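Local coordinates for protein plasmid stabilization system (PDB 5CEG) that probably acts as the RelE/ParE-family toxin of a type II toxin-antitoxin system, where a cognate antitoxin would bind and neutralise it, at residues Q50-R54 with V79-L85; T24-L29 with I103-V107; P62-R67 with D92-V98; M15-L19 with L58-P62. All blocks are in the same frame, centred on the assembly; numbering follows the deposited sequence. Where two conformers were deposited one is given.

Contact 1: Q50-R54 with V79-L85; sequences QLEAR and VEAPFVL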
loop_
_atom_site.group_PDB
_atom_site.type_symbol
_atom_site.label_atom_id
_atom_site.label_comp_id
_atom_site.label_asym_id
_atom_site.label_seq_id
_atom_site.Cartn_x
_atom_site.Cartn_y
_atom_site.Cartn_z
ATOM N N GLN B 50 9.743 27.677 9.142
ATOM C CA GLN B 50 9.679 27.216 7.760
ATOM C C GLN B 50 8.399 27.677 7.068
ATOM O O GLN B 50 8.423 28.084 5.898
ATOM C CB GLN B 50 9.797 25.688 7.710
ATOM C CG GLN B 50 11.189 25.223 8.160
ATOM C CD GLN B 50 11.273 23.745 8.497
ATOM O OE1 GLN B 50 10.341 22.979 8.255
ATOM N NE2 GLN B 50 12.397 23.340 9.078
ATOM N N LEU B 51 7.285 27.619 7.790
ATOM C CA LEU B 51 6.008 28.007 7.197
ATOM C C LEU B 51 5.959 29.518 6.971
ATOM O O LEU B 51 5.457 29.975 5.947
ATOM C CB LEU B 51 4.846 27.541 8.074
ATOM C CG LEU B 51 4.605 26.030 8.035
ATOM C CD1 LEU B 51 3.770 25.594 9.227
ATOM C CD2 LEU B 51 3.914 25.628 6.715
ATOM N N GLU B 52 6.490 30.288 7.919
ATOM C CA GLU B 52 6.563 31.738 7.742
ATOM C C GLU B 52 7.449 32.087 6.545
ATOM O O GLU B 52 7.101 32.954 5.736
ATOM C CB GLU B 52 7.093 32.421 9.006
ATOM C CG GLU B 52 7.137 33.940 8.876
ATOM C CD GLU B 52 7.681 34.629 10.112
ATOM O OE1 GLU B 52 8.416 33.987 10.897
ATOM O OE2 GLU B 52 7.379 35.825 10.288
ATOM N N ALA B 53 8.574 31.392 6.415
ATOM C CA ALA B 53 9.477 31.653 5.293
ATOM C C ALA B 53 8.793 31.361 3.962
ATOM O O ALA B 53 8.930 32.117 3.003
ATOM C CB ALA B 53 10.759 30.830 5.425
ATOM N N ARG B 54 8.049 30.263 3.895
ATOM C CA ARG B 54 7.393 29.897 2.645
ATOM C C ARG B 54 6.301 30.919 2.307
ATOM O O ARG B 54 6.114 31.271 1.142
ATOM C CB ARG B 54 6.800 28.479 2.731
ATOM C CG ARG B 54 6.465 27.829 1.375
ATOM C CD ARG B 54 7.719 27.571 0.526
ATOM N NE ARG B 54 7.545 26.456 -0.411
ATOM C CZ ARG B 54 8.180 26.343 -1.580
ATOM N NH1 ARG B 54 9.038 27.282 -1.964
ATOM N NH2 ARG B 54 7.967 25.279 -2.355
ATOM N N VAL B 79 4.105 23.267 -1.555
ATOM C CA VAL B 79 4.539 22.287 -0.568
ATOM C C VAL B 79 5.622 22.857 0.353
ATOM O O VAL B 79 6.538 23.554 -0.091
ATOM C CB VAL B 79 5.051 20.988 -1.261
ATOM C CG1 VAL B 79 5.612 19.993 -0.240
ATOM C CG2 VAL B 79 3.935 20.337 -2.052
ATOM N N GLU B 80 5.469 22.586 1.647
ATOM C CA GLU B 80 6.487 22.839 2.657
ATOM C C GLU B 80 6.486 21.616 3.560
ATOM O O GLU B 80 5.790 21.579 4.578
ATOM C CB GLU B 80 6.195 24.129 3.439
ATOM C CG GLU B 80 7.204 24.441 4.545
ATOM C CD GLU B 80 8.617 24.558 4.022
ATOM O OE1 GLU B 80 8.810 25.214 2.972
ATOM O OE2 GLU B 80 9.530 23.990 4.654
ATOM N N ALA B 81 7.242 20.596 3.159
ATOM C CA ALA B 81 7.127 19.269 3.756
ATOM C C ALA B 81 7.211 19.296 5.278
ATOM O O ALA B 81 8.078 19.977 5.841
ATOM C CB ALA B 81 8.207 18.352 3.190
ATOM N N PRO B 82 6.323 18.555 5.953
ATOM C CA PRO B 82 5.282 17.630 5.469
ATOM C C PRO B 82 3.920 18.275 5.178
ATOM O O PRO B 82 2.904 17.566 5.074
ATOM C CB PRO B 82 5.149 16.649 6.636
ATOM C CG PRO B 82 5.381 17.533 7.834
ATOM C CD PRO B 82 6.459 18.493 7.422
ATOM N N PHE B 83 3.899 19.600 5.061
ATOM C CA PHE B 83 2.653 20.340 4.887
ATOM C C PHE B 83 2.407 20.727 3.441
ATOM O O PHE B 83 3.331 20.873 2.640
ATOM C CB PHE B 83 2.648 21.605 5.762
ATOM C CG PHE B 83 3.042 21.343 7.178
ATOM C CD1 PHE B 83 2.170 20.696 8.038
ATOM C CD2 PHE B 83 4.298 21.708 7.635
ATOM C CE1 PHE B 83 2.539 20.435 9.342
ATOM C CE2 PHE B 83 4.675 21.451 8.932
ATOM C CZ PHE B 83 3.808 20.808 9.786
ATOM N N VAL B 84 1.133 20.895 3.122
ATOM C CA VAL B 84 0.712 21.402 1.836
ATOM C C VAL B 84 -0.064 22.687 2.096
ATOM O O VAL B 84 -1.043 22.675 2.849
ATOM C CB VAL B 84 -0.168 20.364 1.112
ATOM C CG1 VAL B 84 -0.814 20.962 -0.090
ATOM C CG2 VAL B 84 0.661 19.113 0.750
ATOM N N LEU B 85 0.390 23.796 1.522
ATOM C CA LEU B 85 -0.361 25.040 1.628
ATOM C C LEU B 85 -1.341 25.102 0.471
ATOM O O LEU B 85 -0.934 25.014 -0.680
ATOM C CB LEU B 85 0.560 26.263 1.588
ATOM C CG LEU B 85 1.619 26.509 2.667
ATOM C CD1 LEU B 85 2.415 27.757 2.317
ATOM C CD2 LEU B 85 1.004 26.675 4.032
HETATM O O HOH W 1 8.013 22.452 7.436
HETATM O O HOH W 2 10.471 27.291 3.650
#
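The carbonyl oxygen of Val79 is gripped side-on by Arg54: NE reaches Val79 O at 3.1 Å from above the carbonyl plane, and Arg54 NH2 meets the same Val79 O at 3.2 Å in that plane. Both bonds are bent, 146° and 140° at the hydrogen, as expected when two N-H groups share one acceptor. Arg54 turns back at CG (chi2 65°), which lays its CD against Glu80 OE1 at 3.6 Å. OE1 lies well out of the guanidinium plane and no N-H points at it, so the 3.8 Å Arg54 NE to Glu80 OE1 pair is long and rests on charge alone. Water 2 donates to Gln50 O and Glu80 OE1, water 1 to Gln50 OE1 and Ala81 O. Beside the polar group the Leu51 CD2 methyl sits 4.0 Å from Phe83 CD2 and 4.1 Å from Leu85 CD2. Arg54 NH1 bonds to Gln57 of its own helix, and the guanidinium also binds backbone oxygens of Arg63 and Gly65 of the second subunit. Paired backbone bonds between Glu80 and Phe83 close a tight turn with a cis peptide before Pro82; strands 76-80 and 83-90 form an antiparallel beta hairpin packed against helix 41-60, consistent with the RelE/ParE fold.

Contact 2: T24-L29 with I103-V107; sequences TAKADL and IVRVV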
loop_
_atom_site.group_PDB
_atom_site.type_symbol
_atom_site.label_atom_id
_atom_site.label_comp_id
_atom_site.label_asym_id
_atom_site.label_seq_id
_atom_site.Cartn_x
_atom_site.Cartn_y
_atom_site.Cartn_z
ATOM N N THR B 24 -9.746 29.353 9.291
ATOM C CA THR B 24 -9.399 27.942 9.450
ATOM C C THR B 24 -7.897 27.701 9.268
ATOM O O THR B 24 -7.319 26.879 9.986
ATOM C CB THR B 24 -10.156 27.038 8.472
ATOM O OG1 THR B 24 -11.550 27.382 8.483
ATOM C CG2 THR B 24 -10.009 25.583 8.914
ATOM N N ALA B 25 -7.261 28.420 8.340
ATOM C CA ALA B 25 -5.817 28.248 8.156
ATOM C C ALA B 25 -5.042 28.680 9.402
ATOM O O ALA B 25 -4.053 28.062 9.767
ATOM C CB ALA B 25 -5.329 29.018 6.935
ATOM N N LYS B 26 -5.476 29.770 10.035
ATOM C CA LYS B 26 -4.865 30.163 11.300
ATOM C C LYS B 26 -5.014 29.053 12.341
ATOM O O LYS B 26 -4.068 28.728 13.051
ATOM C CB LYS B 26 -5.487 31.467 11.816
ATOM C CG LYS B 26 -4.880 31.936 13.123
ATOM C CD LYS B 26 -5.578 33.207 13.619
ATOM C CE LYS B 26 -5.014 33.664 14.961
ATOM N NZ LYS B 26 -5.613 34.963 15.392
ATOM N N ALA B 27 -6.203 28.454 12.407
ATOM C CA ALA B 27 -6.440 27.341 13.313
ATOM C C ALA B 27 -5.544 26.148 12.981
ATOM O O ALA B 27 -5.058 25.462 13.894
ATOM C CB ALA B 27 -7.924 26.929 13.277
ATOM N N ASP B 28 -5.325 25.898 11.688
ATOM C CA ASP B 28 -4.433 24.818 11.269
ATOM C C ASP B 28 -3.045 25.062 11.845
ATOM O O ASP B 28 -2.421 24.145 12.364
ATOM C CB ASP B 28 -4.325 24.725 9.737
ATOM C CG ASP B 28 -5.614 24.278 9.057
ATOM O OD1 ASP B 28 -6.464 23.602 9.685
ATOM O OD2 ASP B 28 -5.747 24.600 7.862
ATOM N N LEU B 29 -2.564 26.303 11.725
ATOM C CA LEU B 29 -1.233 26.660 12.225
ATOM C C LEU B 29 -1.120 26.444 13.735
ATOM O O LEU B 29 -0.117 25.935 14.226
ATOM C CB LEU B 29 -0.897 28.118 11.882
ATOM C CG LEU B 29 -0.632 28.445 10.405
ATOM C CD1 LEU B 29 -0.471 29.969 10.211
ATOM C CD2 LEU B 29 0.612 27.704 9.897
ATOM N N ILE B 103 -4.199 32.285 1.855
ATOM C CA ILE B 103 -3.901 30.901 2.217
ATOM C C ILE B 103 -5.150 30.328 2.886
ATOM O O ILE B 103 -5.591 30.789 3.940
ATOM C CB ILE B 103 -2.655 30.801 3.115
ATOM C CG1 ILE B 103 -1.449 31.354 2.347
ATOM C CG2 ILE B 103 -2.421 29.353 3.540
ATOM C CD1 ILE B 103 -0.128 31.290 3.091
ATOM N N VAL B 104 -5.737 29.332 2.226
ATOM C CA VAL B 104 -7.032 28.807 2.652
ATOM C C VAL B 104 -6.921 27.694 3.708
ATOM O O VAL B 104 -7.701 27.661 4.662
ATOM C CB VAL B 104 -7.812 28.322 1.417
ATOM C CG1 VAL B 104 -9.162 27.718 1.820
ATOM C CG2 VAL B 104 -8.030 29.495 0.455
ATOM N N ARG B 105 -5.944 26.789 3.552
ATOM C CA ARG B 105 -5.650 25.748 4.563
ATOM C C ARG B 105 -4.158 25.467 4.614
ATOM O O ARG B 105 -3.453 25.663 3.618
ATOM C CB ARG B 105 -6.343 24.406 4.270
ATOM C CG ARG B 105 -7.854 24.437 4.226
ATOM C CD ARG B 105 -8.468 24.806 5.570
ATOM N NE ARG B 105 -8.162 23.913 6.695
ATOM C CZ ARG B 105 -9.008 23.015 7.196
ATOM N NH1 ARG B 105 -10.202 22.835 6.639
ATOM N NH2 ARG B 105 -8.663 22.310 8.268
ATOM N N VAL B 106 -3.713 24.972 5.759
ATOM C CA VAL B 106 -2.401 24.335 5.888
ATOM C C VAL B 106 -2.642 22.864 6.256
ATOM O O VAL B 106 -3.124 22.561 7.350
ATOM C CB VAL B 106 -1.526 25.015 6.955
ATOM C CG1 VAL B 106 -0.131 24.382 6.964
ATOM C CG2 VAL B 106 -1.428 26.528 6.690
ATOM N N VAL B 107 -2.340 21.958 5.327
ATOM C CA VAL B 107 -2.701 20.549 5.501
ATOM C C VAL B 107 -1.474 19.696 5.804
ATOM O O VAL B 107 -0.484 19.800 5.109
ATOM C CB VAL B 107 -3.385 20.008 4.248
ATOM C CG1 VAL B 107 -3.816 18.553 4.458
ATOM C CG2 VAL B 107 -4.600 20.877 3.881
#
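Arg105 of strand 100-108 wraps round Asp28 and Thr24 of helix 23-37. Its CB and CD each lie 3.6 Å from Asp28 OD2, the chain having curled back through bends at chi2 and chi3 to bring the guanidinium beside the carboxylate. At NE the bond to Asp28 OD2 is short and fairly straight, 2.8 Å and 164°, while Arg105 NH2 reaches Asp28 OD1 at 2.9 Å. Each carboxylate oxygen offers its syn lone pair, and the two flat groups are only 20° from coplanar: a side-on, two-bond salt bridge. CZ, in turn, has the Thr24 CG2 methyl over it at 3.2 Å, so one face of the guanidinium is covered by the methyl while its edge is bonded. NH1 continues to an acidic side chain of the chain of another protein. Asp28 OD2 takes a second N-H on its anti side, that of Val106 N at 2.9 Å, so the carboxylate joins helix to strand backbone as well as to a side chain. The segment axes come within 6.6 Å where Ala25 CB packs 3.5 Å from Ile103 O. Leu29 CD2 touches Val106 CG2 at 4.0 Å. Val104 and Arg105 form a classic beta bulge opposite Leu86 of strand 83-90. Helix 23-37 thus runs over strand 100-108, the segments 25° from parallel, with Trp21 of strand 18-21 packing on Leu29 and Val106.

Contact 3: P62-R67 with D92-V98; sequences PRMGVR and DTDDGPV
The loop joining strands 83-90 and 100-108 is pinned to residues 62-67, the turn after helix 41-60 and the short strand 66-67, by Arg63 and Arg67, each bonded to the loop through several N-H groups. Arg63 inserts its guanidinium into the curl of the loop. Its NE donates to Thr93 O at 2.8 Å (164°), and NH2 reaches Thr93 OG1 at 3.0 Å. The far end straddles one carbonyl: Arg63 NH2 lies 2.9 Å from Gly96 O, with NH1 also bonded to it. All these acceptors lie close to the guanidinium plane, so the group is held by its rim. Its faces are filled as well, by Val98 CG2, 3.3 Å above the plane and offset toward the rim, and on the opposite side by Asp95 CA. Extended from CG to NE, the Arg63 side chain spans the gap between the two backbones.

Arg67 also reaches across extended, here to a pair of carboxylates. Asp94 OD1 is taken side-on, 2.9 Å from Arg67 NE, and Asp92 OD1 end-on, 2.8 Å from Arg67 NH1; NH2 bonds to both oxygens. Each acid uses OD1 alone, its plane steeply turned from the guanidinium, by 61° for Asp94 and 75° for Asp92. The positive charge between them probably offsets the repulsion of the two acids. Beside Arg63, Pro62 CG rests against Val98 CG2 at 3.9 Å. The outcome is a salt-bridge network of Arg67, Asp92 and Asp94 next to an arginine-bound loop, at the surface where strands 83-90 and 100-108 are connected.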
loop_
_atom_site.group_PDB
_atom_site.type_symbol
_atom_site.label_atom_id
_atom_site.label_comp_id
_atom_site.label_asym_id
_atom_site.label_seq_id
_atom_site.Cartn_x
_atom_site.Cartn_y
_atom_site.Cartn_z
ATOM N N PRO B 62 3.429 35.488 -6.051
ATOM C CA PRO B 62 2.114 34.911 -5.733
ATOM C C PRO B 62 1.698 33.716 -6.586
ATOM O O PRO B 62 0.785 32.982 -6.189
ATOM C CB PRO B 62 1.150 36.093 -5.957
ATOM C CG PRO B 62 1.909 37.087 -6.758
ATOM C CD PRO B 62 3.343 36.923 -6.372
ATOM N N ARG B 63 2.358 33.502 -7.720
ATOM C CA ARG B 63 1.992 32.381 -8.573
ATOM C C ARG B 63 2.995 31.227 -8.493
ATOM O O ARG B 63 3.082 30.408 -9.408
ATOM C CB ARG B 63 1.839 32.864 -10.017
ATOM C CG ARG B 63 0.741 33.926 -10.155
ATOM C CD ARG B 63 0.502 34.315 -11.616
ATOM N NE ARG B 63 -0.628 35.233 -11.779
ATOM C CZ ARG B 63 -0.530 36.560 -11.817
ATOM N NH1 ARG B 63 0.653 37.157 -11.696
ATOM N NH2 ARG B 63 -1.622 37.301 -11.982
ATOM N N MET B 64 3.733 31.121 -7.394
ATOM C CA MET B 64 4.710 30.028 -7.324
ATOM C C MET B 64 4.055 28.658 -7.058
ATOM O O MET B 64 4.642 27.622 -7.370
ATOM C CB MET B 64 5.813 30.349 -6.293
ATOM C CG MET B 64 5.392 30.538 -4.867
ATOM S SD MET B 64 6.798 31.201 -3.914
ATOM C CE MET B 64 7.974 29.851 -4.060
ATOM N N GLY B 65 2.829 28.636 -6.539
ATOM C CA GLY B 65 2.129 27.383 -6.321
ATOM C C GLY B 65 1.535 26.810 -7.604
ATOM O O GLY B 65 1.061 27.545 -8.470
ATOM N N VAL B 66 1.566 25.489 -7.731
ATOM C CA VAL B 66 1.008 24.819 -8.900
ATOM C C VAL B 66 -0.515 24.830 -8.860
ATOM O O VAL B 66 -1.112 24.553 -7.819
ATOM C CB VAL B 66 1.517 23.364 -8.987
ATOM C CG1 VAL B 66 0.725 22.575 -10.010
ATOM C CG2 VAL B 66 3.015 23.349 -9.308
ATOM N N ARG B 67 -1.150 25.142 -9.987
ATOM C CA ARG B 67 -2.603 25.127 -10.042
ATOM C C ARG B 67 -3.152 23.730 -9.818
ATOM O O ARG B 67 -2.628 22.747 -10.361
ATOM C CB ARG B 67 -3.104 25.655 -11.385
ATOM C CG ARG B 67 -3.005 27.160 -11.555
ATOM C CD ARG B 67 -3.910 27.584 -12.712
ATOM N NE ARG B 67 -3.975 29.031 -12.926
ATOM C CZ ARG B 67 -4.754 29.859 -12.236
ATOM N NH1 ARG B 67 -5.511 29.396 -11.251
ATOM N NH2 ARG B 67 -4.756 31.160 -12.513
ATOM N N ASP B 92 -7.826 35.679 -9.902
ATOM C CA ASP B 92 -7.325 34.362 -10.262
ATOM C C ASP B 92 -6.871 34.362 -11.723
ATOM O O ASP B 92 -7.509 33.759 -12.583
ATOM C CB ASP B 92 -8.411 33.302 -10.042
ATOM C CG ASP B 92 -7.944 31.905 -10.407
ATOM O OD1 ASP B 92 -6.791 31.579 -10.091
ATOM O OD2 ASP B 92 -8.720 31.146 -11.021
ATOM N N THR B 93 -5.775 35.055 -12.001
ATOM C CA THR B 93 -5.261 35.179 -13.367
ATOM C C THR B 93 -3.871 34.568 -13.472
ATOM O O THR B 93 -3.200 34.376 -12.463
ATOM C CB THR B 93 -5.195 36.645 -13.798
ATOM O OG1 THR B 93 -4.467 37.386 -12.809
ATOM C CG2 THR B 93 -6.595 37.230 -13.928
ATOM N N ASP B 94 -3.435 34.263 -14.691
ATOM C CA ASP B 94 -2.115 33.681 -14.893
ATOM C C ASP B 94 -1.047 34.751 -15.050
ATOM O O ASP B 94 0.145 34.472 -14.945
ATOM C CB ASP B 94 -2.112 32.765 -16.114
ATOM C CG ASP B 94 -2.833 31.466 -15.860
ATOM O OD1 ASP B 94 -2.895 31.049 -14.685
ATOM O OD2 ASP B 94 -3.333 30.862 -16.830
ATOM N N ASP B 95 -1.483 35.977 -15.316
ATOM C CA ASP B 95 -0.567 37.097 -15.447
ATOM C C ASP B 95 -1.283 38.388 -15.095
ATOM O O ASP B 95 -2.507 38.475 -15.179
ATOM C CB ASP B 95 0.006 37.172 -16.863
ATOM C CG ASP B 95 -1.069 37.205 -17.922
ATOM O OD1 ASP B 95 -1.285 36.167 -18.583
ATOM O OD2 ASP B 95 -1.704 38.268 -18.092
ATOM N N GLY B 96 -0.516 39.391 -14.699
ATOM C CA GLY B 96 -1.099 40.662 -14.327
ATOM C C GLY B 96 -1.031 40.861 -12.831
ATOM O O GLY B 96 -0.605 39.964 -12.101
ATOM N N PRO B 97 -1.454 42.040 -12.367
ATOM C CA PRO B 97 -1.379 42.421 -10.957
ATOM C C PRO B 97 -2.201 41.502 -10.063
ATOM O O PRO B 97 -3.321 41.142 -10.412
ATOM C CB PRO B 97 -1.957 43.841 -10.941
ATOM C CG PRO B 97 -1.871 44.312 -12.352
ATOM C CD PRO B 97 -2.061 43.098 -13.190
ATOM N N VAL B 98 -1.635 41.135 -8.921
ATOM C CA VAL B 98 -2.359 40.365 -7.913
ATOM C C VAL B 98 -2.634 41.266 -6.713
ATOM O O VAL B 98 -1.726 41.952 -6.227
ATOM C CB VAL B 98 -1.552 39.120 -7.479
ATOM C CG1 VAL B 98 -2.232 38.408 -6.298
ATOM C CG2 VAL B 98 -1.357 38.179 -8.663
#

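Contact 4: M15-L19 with L58-P62; sequences MAVRL and LADQP
In the last turn of helix 41-60, Ala59 O accepts the Val17 N-H at 2.9 Å and 161°, the donor tilted 33° from the carbonyl plane, where the CA atoms of Ala16 and Asp60 come to 4.5 Å. The bond ties the lead-in to edge strand 18-21 of the mixed sheet to the C-terminal end of a helix lying on that sheet, an alpha/beta packing. The same oxygen receives a CA-H...O contact from Ala16, with CA to Ala59 O at 3.5 Å. Water 3 bridges the two segments, donating to Met15 O and Asp60 O. Among side chains, Leu19 reaches out with its CD1 methyl, which lies 4.1 Å from Ala59 CB and 4.2 Å from Leu58 CB, touching the start of the segment. Val17 works at the other end, CG1 meeting Pro62 CG at 4.0 Å. Its chi1 of -46° sets CG2 between the backbone N and the carbonyl carbon, where it also lies against Ala59 O. Val101 of strand 100-108 packs on Val17, Leu19, Leu58 and Pro62, joining the two segments from the sheet. At the exposed end of the contact, the methyl CB of Ala16 lies 3.3 Å from Asp60 OD1.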
loop_
_atom_site.group_PDB
_atom_site.type_symbol
_atom_site.label_atom_id
_atom_site.label_comp_id
_atom_site.label_asym_id
_atom_site.label_seq_id
_atom_site.Cartn_x
_atom_site.Cartn_y
_atom_site.Cartn_z
ATOM N N MET B 15 6.045 45.950 -3.556
ATOM C CA MET B 15 6.329 44.807 -4.416
ATOM C C MET B 15 5.584 43.558 -3.948
ATOM O O MET B 15 4.901 42.901 -4.737
ATOM C CB MET B 15 7.833 44.536 -4.465
ATOM N N ALA B 16 5.728 43.226 -2.669
ATOM C CA ALA B 16 5.011 42.090 -2.092
ATOM C C ALA B 16 3.508 42.361 -2.111
ATOM O O ALA B 16 3.076 43.472 -1.799
ATOM C CB ALA B 16 5.487 41.819 -0.668
ATOM N N VAL B 17 2.715 41.360 -2.488
ATOM C CA VAL B 17 1.264 41.504 -2.464
ATOM C C VAL B 17 0.753 41.279 -1.041
ATOM O O VAL B 17 1.487 40.749 -0.195
ATOM C CB VAL B 17 0.573 40.523 -3.438
ATOM C CG1 VAL B 17 1.275 40.533 -4.779
ATOM C CG2 VAL B 17 0.557 39.122 -2.870
ATOM N N ARG B 18 -0.489 41.690 -0.771
ATOM C CA ARG B 18 -1.102 41.440 0.535
ATOM C C ARG B 18 -1.322 39.943 0.712
ATOM O O ARG B 18 -1.824 39.283 -0.193
ATOM C CB ARG B 18 -2.438 42.179 0.691
ATOM C CG ARG B 18 -3.105 41.963 2.055
ATOM C CD ARG B 18 -3.731 43.239 2.584
ATOM N NE ARG B 18 -4.647 43.055 3.711
ATOM C CZ ARG B 18 -4.351 43.317 4.982
ATOM N NH1 ARG B 18 -3.145 43.754 5.321
ATOM N NH2 ARG B 18 -5.266 43.143 5.924
ATOM N N LEU B 19 -0.943 39.419 1.865
ATOM C CA LEU B 19 -1.163 38.002 2.126
ATOM C C LEU B 19 -2.002 37.839 3.379
ATOM O O LEU B 19 -1.669 38.352 4.451
ATOM C CB LEU B 19 0.168 37.249 2.256
ATOM C CG LEU B 19 0.042 35.713 2.189
ATOM C CD1 LEU B 19 1.193 35.097 1.402
ATOM C CD2 LEU B 19 -0.007 35.134 3.574
ATOM N N LEU B 58 5.850 33.515 -0.929
ATOM C CA LEU B 58 4.623 33.533 -1.700
ATOM C C LEU B 58 4.103 34.959 -1.873
ATOM O O LEU B 58 3.578 35.313 -2.920
ATOM C CB LEU B 58 3.578 32.645 -1.022
ATOM C CG LEU B 58 2.256 32.434 -1.744
ATOM C CD1 LEU B 58 2.475 31.886 -3.151
ATOM C CD2 LEU B 58 1.388 31.484 -0.920
ATOM N N ALA B 59 4.274 35.787 -0.852
ATOM C CA ALA B 59 3.842 37.174 -0.962
ATOM C C ALA B 59 4.619 37.903 -2.057
ATOM O O ALA B 59 4.068 38.768 -2.745
ATOM C CB ALA B 59 3.997 37.887 0.375
ATOM N N ASP B 60 5.891 37.541 -2.225
ATOM C CA ASP B 60 6.747 38.119 -3.268
ATOM C C ASP B 60 6.484 37.534 -4.659
ATOM O O ASP B 60 6.648 38.210 -5.675
ATOM C CB ASP B 60 8.226 37.907 -2.930
ATOM C CG ASP B 60 8.736 38.863 -1.874
ATOM O OD1 ASP B 60 8.009 39.808 -1.507
ATOM O OD2 ASP B 60 9.886 38.667 -1.424
ATOM N N GLN B 61 6.098 36.265 -4.708
ATOM C CA GLN B 61 5.855 35.590 -5.982
ATOM C C GLN B 61 4.564 34.801 -5.878
ATOM O O GLN B 61 4.582 33.596 -5.627
ATOM C CB GLN B 61 7.018 34.664 -6.364
ATOM C CG GLN B 61 8.310 35.402 -6.757
ATOM C CD GLN B 61 8.175 36.201 -8.043
ATOM O OE1 GLN B 61 7.239 36.008 -8.825
ATOM N NE2 GLN B 61 9.117 37.112 -8.268
ATOM N N PRO B 62 3.429 35.488 -6.051
ATOM C CA PRO B 62 2.114 34.911 -5.733
ATOM C C PRO B 62 1.698 33.716 -6.586
ATOM O O PRO B 62 0.785 32.982 -6.189
ATOM C CB PRO B 62 1.150 36.093 -5.957
ATOM C CG PRO B 62 1.909 37.087 -6.758
ATOM C CD PRO B 62 3.343 36.923 -6.372
HETATM O O HOH W 3 4.689 40.622 -5.928
#

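In the fold
All four contacts reach one mixed sheet, ordered 18-21, 100-108, 83-90, 76-80, 66-67. Contacts 1 and 2, centres about 11 Å apart, set the consecutive helices 41-60 and 23-37 on it and meet through Leu51 with Leu29 and Leu85 with Val106. Contact 4, its centre about 16 Å from that of contact 1, uses the C-terminal end of helix 41-60; it shares Pro62 with contact 3, centred about 10 Å away. Along the chain, contacts 1 and 3 are each nested within the loop closed by contact 2, whereas contact 4 closes before contact 3 opens. First and last strands are thereby joined to the helices between them, and contacts 1, 3 and, through Gln61, 4 reach the second subunit.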